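Local coordinates for protein T-box transcription factor TBX21 (PDB 5T1J) that binds specific DNA sequences through its T-box domain and, as a lineage-defining transcription factor, directs naive T helper precursors into Th1 development, at residues I36-L47 / V114-N124. Sequence-based numbering, arbitrary orientation.
With nucleotides of chain F; nucleotides of chain E.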
loop_
_atom_site.group_PDB
_atom_site.type_symbol
_atom_site.label_atom_id
_atom_site.label_comp_id
_atom_site.label_asym_id
_atom_site.label_seq_id
_atom_site.Cartn_x
_atom_site.Cartn_y
_atom_site.Cartn_z
ATOM N N ILE A 36 -13.563 -2.781 15.494
ATOM C CA ILE A 36 -12.693 -1.720 15.056
ATOM C C ILE A 36 -12.534 -0.718 16.190
ATOM O O ILE A 36 -13.433 -0.528 16.976
ATOM C CB ILE A 36 -13.258 -1.083 13.785
ATOM C CG1 ILE A 36 -14.585 -0.422 14.034
ATOM C CG2 ILE A 36 -13.517 -2.135 12.747
ATOM C CD1 ILE A 36 -14.510 1.032 14.355
ATOM N N THR A 37 -11.391 -0.065 16.292
ATOM C CA THR A 37 -11.153 0.821 17.424
ATOM C C THR A 37 -10.139 1.888 17.108
ATOM O O THR A 37 -9.217 1.640 16.349
ATOM C CB THR A 37 -10.683 0.019 18.646
ATOM O OG1 THR A 37 -11.848 -0.432 19.320
ATOM C CG2 THR A 37 -9.857 0.854 19.631
ATOM N N LYS A 38 -10.337 3.059 17.717
ATOM C CA LYS A 38 -9.434 4.191 17.663
ATOM C C LYS A 38 -7.987 3.765 17.679
ATOM O O LYS A 38 -7.249 4.125 16.772
ATOM C CB LYS A 38 -9.705 5.125 18.841
ATOM C CG LYS A 38 -8.484 5.887 19.316
ATOM C CD LYS A 38 -8.842 7.242 19.942
ATOM C CE LYS A 38 -9.325 8.274 18.919
ATOM N NZ LYS A 38 -9.443 9.652 19.513
ATOM N N GLN A 39 -7.577 2.940 18.639
ATOM C CA GLN A 39 -6.167 2.582 18.685
ATOM C C GLN A 39 -5.872 1.532 17.614
ATOM O O GLN A 39 -4.843 1.578 16.944
ATOM C CB GLN A 39 -5.732 2.059 20.062
ATOM C CG GLN A 39 -4.370 1.317 19.950
ATOM C CD GLN A 39 -3.780 0.798 21.254
ATOM O OE1 GLN A 39 -4.489 0.276 22.114
ATOM N NE2 GLN A 39 -2.460 0.941 21.399
ATOM N N GLY A 40 -6.799 0.620 17.392
ATOM C CA GLY A 40 -6.561 -0.403 16.398
ATOM C C GLY A 40 -6.912 -1.778 16.912
ATOM O O GLY A 40 -6.906 -2.045 18.125
ATOM N N ARG A 41 -7.253 -2.658 15.988
ATOM C CA ARG A 41 -7.633 -3.995 16.401
ATOM C C ARG A 41 -7.310 -4.956 15.275
ATOM O O ARG A 41 -7.637 -4.674 14.102
ATOM C CB ARG A 41 -9.118 -4.056 16.749
ATOM C CG ARG A 41 -9.443 -5.076 17.786
ATOM C CD ARG A 41 -9.163 -4.555 19.210
ATOM N NE ARG A 41 -9.959 -5.326 20.196
ATOM C CZ ARG A 41 -9.950 -5.085 21.503
ATOM N NH1 ARG A 41 -9.168 -4.120 22.004
ATOM N NH2 ARG A 41 -10.698 -5.826 22.300
ATOM N N ARG A 42 -6.659 -6.068 15.600
ATOM C CA ARG A 42 -6.313 -6.983 14.536
ATOM C C ARG A 42 -7.458 -7.912 14.273
ATOM O O ARG A 42 -8.152 -8.299 15.186
ATOM C CB ARG A 42 -5.064 -7.751 14.887
ATOM C CG ARG A 42 -4.989 -8.004 16.384
ATOM C CD ARG A 42 -3.809 -8.848 16.697
ATOM N NE ARG A 42 -2.657 -8.006 16.851
ATOM C CZ ARG A 42 -1.450 -8.467 17.111
ATOM N NH1 ARG A 42 -1.280 -9.769 17.260
ATOM N NH2 ARG A 42 -0.427 -7.618 17.242
ATOM N N MET A 43 -7.645 -8.244 13.011
ATOM C CA MET A 43 -8.580 -9.268 12.606
ATOM C C MET A 43 -8.485 -10.619 13.318
ATOM O O MET A 43 -7.400 -11.101 13.702
ATOM C CB MET A 43 -8.430 -9.521 11.120
ATOM C CG MET A 43 -9.003 -8.415 10.294
ATOM S SD MET A 43 -8.805 -8.703 8.544
ATOM C CE MET A 43 -9.330 -10.421 8.518
ATOM N N PHE A 44 -9.662 -11.226 13.476
ATOM C CA PHE A 44 -9.803 -12.604 13.931
ATOM C C PHE A 44 -11.039 -13.179 13.300
ATOM O O PHE A 44 -12.100 -12.638 13.494
ATOM C CB PHE A 44 -9.899 -12.673 15.446
ATOM C CG PHE A 44 -9.662 -14.027 15.991
ATOM C CD1 PHE A 44 -8.535 -14.279 16.751
ATOM C CD2 PHE A 44 -10.531 -15.090 15.712
ATOM C CE1 PHE A 44 -8.295 -15.566 17.265
ATOM C CE2 PHE A 44 -10.282 -16.403 16.236
ATOM C CZ PHE A 44 -9.181 -16.623 17.010
ATOM N N PRO A 45 -10.923 -14.292 12.571
ATOM C CA PRO A 45 -9.692 -15.046 12.360
ATOM C C PRO A 45 -8.879 -14.445 11.201
ATOM O O PRO A 45 -9.224 -14.624 10.026
ATOM C CB PRO A 45 -10.211 -16.450 12.034
ATOM C CG PRO A 45 -11.620 -16.228 11.476
ATOM C CD PRO A 45 -12.007 -14.797 11.714
ATOM N N PHE A 46 -7.749 -13.830 11.532
ATOM C CA PHE A 46 -7.002 -13.033 10.570
ATOM C C PHE A 46 -6.633 -13.757 9.266
ATOM O O PHE A 46 -6.095 -14.861 9.281
ATOM C CB PHE A 46 -5.717 -12.489 11.215
ATOM C CG PHE A 46 -4.981 -13.478 12.098
ATOM C CD1 PHE A 46 -4.455 -14.655 11.564
ATOM C CD2 PHE A 46 -4.712 -13.174 13.434
ATOM C CE1 PHE A 46 -3.746 -15.555 12.347
ATOM C CE2 PHE A 46 -3.981 -14.066 14.227
ATOM C CZ PHE A 46 -3.497 -15.262 13.674
ATOM N N LEU A 47 -6.892 -13.084 8.144
ATOM C CA LEU A 47 -6.642 -13.619 6.812
ATOM C C LEU A 47 -5.271 -14.284 6.762
ATOM O O LEU A 47 -4.252 -13.615 6.994
ATOM C CB LEU A 47 -6.726 -12.474 5.785
ATOM C CG LEU A 47 -6.898 -12.869 4.317
ATOM C CD1 LEU A 47 -7.803 -14.103 4.236
ATOM C CD2 LEU A 47 -7.484 -11.720 3.507
ATOM N N VAL A 114 1.871 -17.530 5.095
ATOM C CA VAL A 114 1.706 -16.108 4.764
ATOM C C VAL A 114 0.482 -15.604 5.564
ATOM O O VAL A 114 -0.678 -15.546 5.100
ATOM C CB VAL A 114 1.569 -15.837 3.242
ATOM C CG1 VAL A 114 2.898 -15.949 2.591
ATOM C CG2 VAL A 114 0.618 -16.821 2.611
ATOM N N SER A 115 0.791 -15.248 6.803
ATOM C CA SER A 115 -0.170 -14.773 7.777
ATOM C C SER A 115 -0.296 -13.254 7.708
ATOM O O SER A 115 0.707 -12.547 7.373
ATOM C CB SER A 115 0.260 -15.237 9.176
ATOM O OG SER A 115 -0.261 -14.434 10.214
ATOM N N PHE A 116 -1.497 -12.749 7.996
ATOM C CA PHE A 116 -1.689 -11.310 8.116
ATOM C C PHE A 116 -2.183 -11.034 9.533
ATOM O O PHE A 116 -3.146 -10.251 9.732
ATOM C CB PHE A 116 -2.665 -10.760 7.065
ATOM C CG PHE A 116 -2.189 -10.904 5.640
ATOM C CD1 PHE A 116 -1.879 -9.778 4.895
ATOM C CD2 PHE A 116 -2.045 -12.149 5.045
ATOM C CE1 PHE A 116 -1.445 -9.877 3.577
ATOM C CE2 PHE A 116 -1.602 -12.243 3.716
ATOM C CZ PHE A 116 -1.303 -11.107 2.992
ATOM N N GLY A 117 -1.564 -11.731 10.498
ATOM C CA GLY A 117 -1.987 -11.727 11.891
ATOM C C GLY A 117 -1.880 -10.433 12.693
ATOM O O GLY A 117 -2.391 -10.348 13.821
ATOM N N LYS A 118 -1.240 -9.406 12.134
ATOM C CA LYS A 118 -1.143 -8.155 12.886
ATOM C C LYS A 118 -1.882 -6.978 12.249
ATOM O O LYS A 118 -1.923 -5.878 12.846
ATOM C CB LYS A 118 0.317 -7.786 13.126
ATOM C CG LYS A 118 1.198 -8.990 13.181
ATOM C CD LYS A 118 2.313 -8.807 14.198
ATOM C CE LYS A 118 2.563 -10.162 14.868
ATOM N NZ LYS A 118 3.330 -10.123 16.134
ATOM N N LEU A 119 -2.455 -7.215 11.063
ATOM C CA LEU A 119 -3.232 -6.215 10.365
ATOM C C LEU A 119 -4.135 -5.599 11.377
ATOM O O LEU A 119 -4.909 -6.324 11.934
ATOM C CB LEU A 119 -4.008 -6.868 9.236
ATOM C CG LEU A 119 -4.497 -5.968 8.120
ATOM C CD1 LEU A 119 -4.976 -6.784 6.922
ATOM C CD2 LEU A 119 -5.556 -5.034 8.631
ATOM N N LYS A 120 -4.069 -4.307 11.661
ATOM C CA LYS A 120 -5.033 -3.783 12.632
ATOM C C LYS A 120 -6.143 -3.031 11.905
ATOM O O LYS A 120 -5.885 -2.460 10.806
ATOM C CB LYS A 120 -4.419 -2.831 13.661
ATOM C CG LYS A 120 -3.155 -3.247 14.305
ATOM C CD LYS A 120 -3.295 -4.313 15.296
ATOM C CE LYS A 120 -2.323 -4.074 16.425
ATOM N NZ LYS A 120 -2.691 -2.808 17.142
ATOM N N LEU A 121 -7.336 -2.974 12.540
ATOM C CA LEU A 121 -8.481 -2.208 12.001
ATOM C C LEU A 121 -8.930 -1.122 12.980
ATOM O O LEU A 121 -8.706 -1.247 14.191
ATOM C CB LEU A 121 -9.628 -3.130 11.659
ATOM C CG LEU A 121 -9.222 -4.378 10.861
ATOM C CD1 LEU A 121 -9.794 -5.548 11.585
ATOM C CD2 LEU A 121 -9.708 -4.377 9.437
ATOM N N THR A 122 -9.489 -0.034 12.434
ATOM C CA THR A 122 -9.794 1.194 13.196
ATOM C C THR A 122 -10.863 2.122 12.581
ATOM O O THR A 122 -11.493 1.778 11.562
ATOM C CB THR A 122 -8.504 2.068 13.399
ATOM O OG1 THR A 122 -8.699 2.968 14.500
ATOM C CG2 THR A 122 -8.162 2.877 12.153
ATOM N N ASN A 123 -11.064 3.291 13.217
ATOM C CA ASN A 123 -12.024 4.305 12.754
ATOM C C ASN A 123 -11.502 5.764 12.614
ATOM O O ASN A 123 -12.309 6.690 12.510
ATOM C CB ASN A 123 -13.236 4.276 13.683
ATOM C CG ASN A 123 -12.895 4.665 15.114
ATOM O OD1 ASN A 123 -11.908 5.359 15.374
ATOM N ND2 ASN A 123 -13.689 4.178 16.053
ATOM N N ASN A 124 -10.180 5.982 12.613
ATOM C CA ASN A 124 -9.616 7.335 12.408
ATOM C C ASN A 124 -9.069 7.613 11.001
ATOM O O ASN A 124 -7.908 7.309 10.714
ATOM C CB ASN A 124 -8.485 7.624 13.410
ATOM C CG ASN A 124 -8.990 7.872 14.819
ATOM O OD1 ASN A 124 -8.507 7.275 15.784
ATOM N ND2 ASN A 124 -9.955 8.777 14.947
ATOM P P DG F 15 -1.350 -5.065 20.198
ATOM O OP1 DG F 15 -0.859 -5.327 18.829
ATOM O OP2 DG F 15 -1.894 -3.736 20.577
ATOM O "O5'" DG F 15 -2.427 -6.222 20.376
ATOM C "C5'" DG F 15 -2.031 -7.544 20.103
ATOM C "C4'" DG F 15 -2.898 -8.497 20.848
ATOM O "O4'" DG F 15 -2.676 -8.319 22.245
ATOM C "C3'" DG F 15 -4.374 -8.306 20.615
ATOM O "O3'" DG F 15 -4.988 -9.573 20.470
ATOM C "C2'" DG F 15 -4.815 -7.593 21.890
ATOM C "C1'" DG F 15 -3.893 -8.230 22.895
ATOM N N9 DG F 15 -3.614 -7.427 24.056
ATOM C C8 DG F 15 -2.888 -6.275 24.077
ATOM N N7 DG F 15 -2.765 -5.759 25.261
ATOM C C5 DG F 15 -3.483 -6.614 26.076
ATOM C C6 DG F 15 -3.713 -6.550 27.460
ATOM O O6 DG F 15 -3.303 -5.685 28.256
ATOM N N1 DG F 15 -4.511 -7.620 27.900
ATOM C C2 DG F 15 -5.000 -8.620 27.079
ATOM N N2 DG F 15 -5.730 -9.576 27.666
ATOM N N3 DG F 15 -4.786 -8.679 25.773
ATOM C C4 DG F 15 -4.019 -7.651 25.345
ATOM P P DT F 16 -6.289 -9.717 19.544
ATOM O OP1 DT F 16 -5.985 -10.765 18.540
ATOM O OP2 DT F 16 -6.723 -8.378 19.078
ATOM O "O5'" DT F 16 -7.405 -10.276 20.541
ATOM C "C5'" DT F 16 -7.467 -9.811 21.877
ATOM C "C4'" DT F 16 -8.599 -10.494 22.622
ATOM O "O4'" DT F 16 -8.315 -10.432 24.043
ATOM C "C3'" DT F 16 -9.934 -9.825 22.399
ATOM O "O3'" DT F 16 -10.975 -10.723 22.100
ATOM C "C2'" DT F 16 -10.209 -9.089 23.698
ATOM C "C1'" DT F 16 -9.301 -9.733 24.736
ATOM N N1 DT F 16 -8.665 -8.666 25.551
ATOM C C2 DT F 16 -8.802 -8.665 26.918
ATOM O O2 DT F 16 -9.338 -9.559 27.534
ATOM N N3 DT F 16 -8.235 -7.577 27.548
ATOM C C4 DT F 16 -7.578 -6.491 26.941
ATOM O O4 DT F 16 -7.097 -5.546 27.583
ATOM C C5 DT F 16 -7.506 -6.552 25.504
ATOM C C7 DT F 16 -6.838 -5.459 24.736
ATOM C C6 DT F 16 -8.052 -7.610 24.889
ATOM P P DT E 5 -14.728 5.749 19.124
ATOM O OP1 DT E 5 -14.161 6.902 18.405
ATOM O OP2 DT E 5 -14.517 4.391 18.570
ATOM O "O5'" DT E 5 -14.303 5.740 20.675
ATOM C "C5'" DT E 5 -14.409 6.915 21.435
ATOM C "C4'" DT E 5 -14.515 6.625 22.926
ATOM O "O4'" DT E 5 -15.490 5.576 23.162
ATOM C "C3'" DT E 5 -13.236 6.125 23.607
ATOM O "O3'" DT E 5 -12.684 7.125 24.446
ATOM C "C2'" DT E 5 -13.684 4.905 24.433
ATOM C "C1'" DT E 5 -15.192 5.020 24.406
ATOM N N1 DT E 5 -15.868 3.730 24.533
ATOM C C2 DT E 5 -16.462 3.415 25.739
ATOM O O2 DT E 5 -16.484 4.182 26.691
ATOM N N3 DT E 5 -17.061 2.188 25.782
ATOM C C4 DT E 5 -17.101 1.255 24.773
ATOM O O4 DT E 5 -17.662 0.179 24.917
ATOM C C5 DT E 5 -16.439 1.630 23.536
ATOM C C7 DT E 5 -16.416 0.679 22.367
ATOM C C6 DT E 5 -15.850 2.837 23.481
#
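G117 CA lies over one face of the F46 ring, 3.6 Å from its centroid and 20° off the ring normal, which meets the geometry of a CH-pi contact. Two other atoms, S115 OG and F116 O, approach that ring obliquely. The R42 guanidinium is sandwiched: K118 and G117 O lie over one face, C5' of DG15 of chain F covers the opposite face, and K120 CE sits at the edge, near its plane. R42 NH2 gives a weak hydrogen bond (2.8 Å, 122°) to OP1 of that nucleotide, while a bend of the chain about the CG-CD bond lays the guanidinium between K118 and C5' of DG15. K120 NZ lies 3.5 Å from the same OP1 of DG15, near it without a defined bond, so two basic side chains gather round one phosphate.

The segments pair as antiparallel strands 41-42 and 120-122, part of a small mixed sheet that belongs to the DNA-binding T-box domain. R41 and L121 form the hydrogen-bonded pair, in which R41 N gives a weak bond to L121 O; R42 and K120 are the non-hydrogen-bonded pair. R41 itself reaches a further DNA phosphate by a salt bridge. G40 CA adds a CA-H...O contact to L121 O at 3.2 Å.

M43 CG packs obliquely against L121 CD1, and W24 of helix 21-29 also touches M43. T122 OG1 is modelled too close to T37 O for a hydrogen bond between them to be more than doubtful. N123 ND2 bonds OP2 of DT5 of chain E (2.7 Å, 135°), a contact to the phosphate of a second DNA chain, while its CB meets I36 CD1 at 3.5 Å.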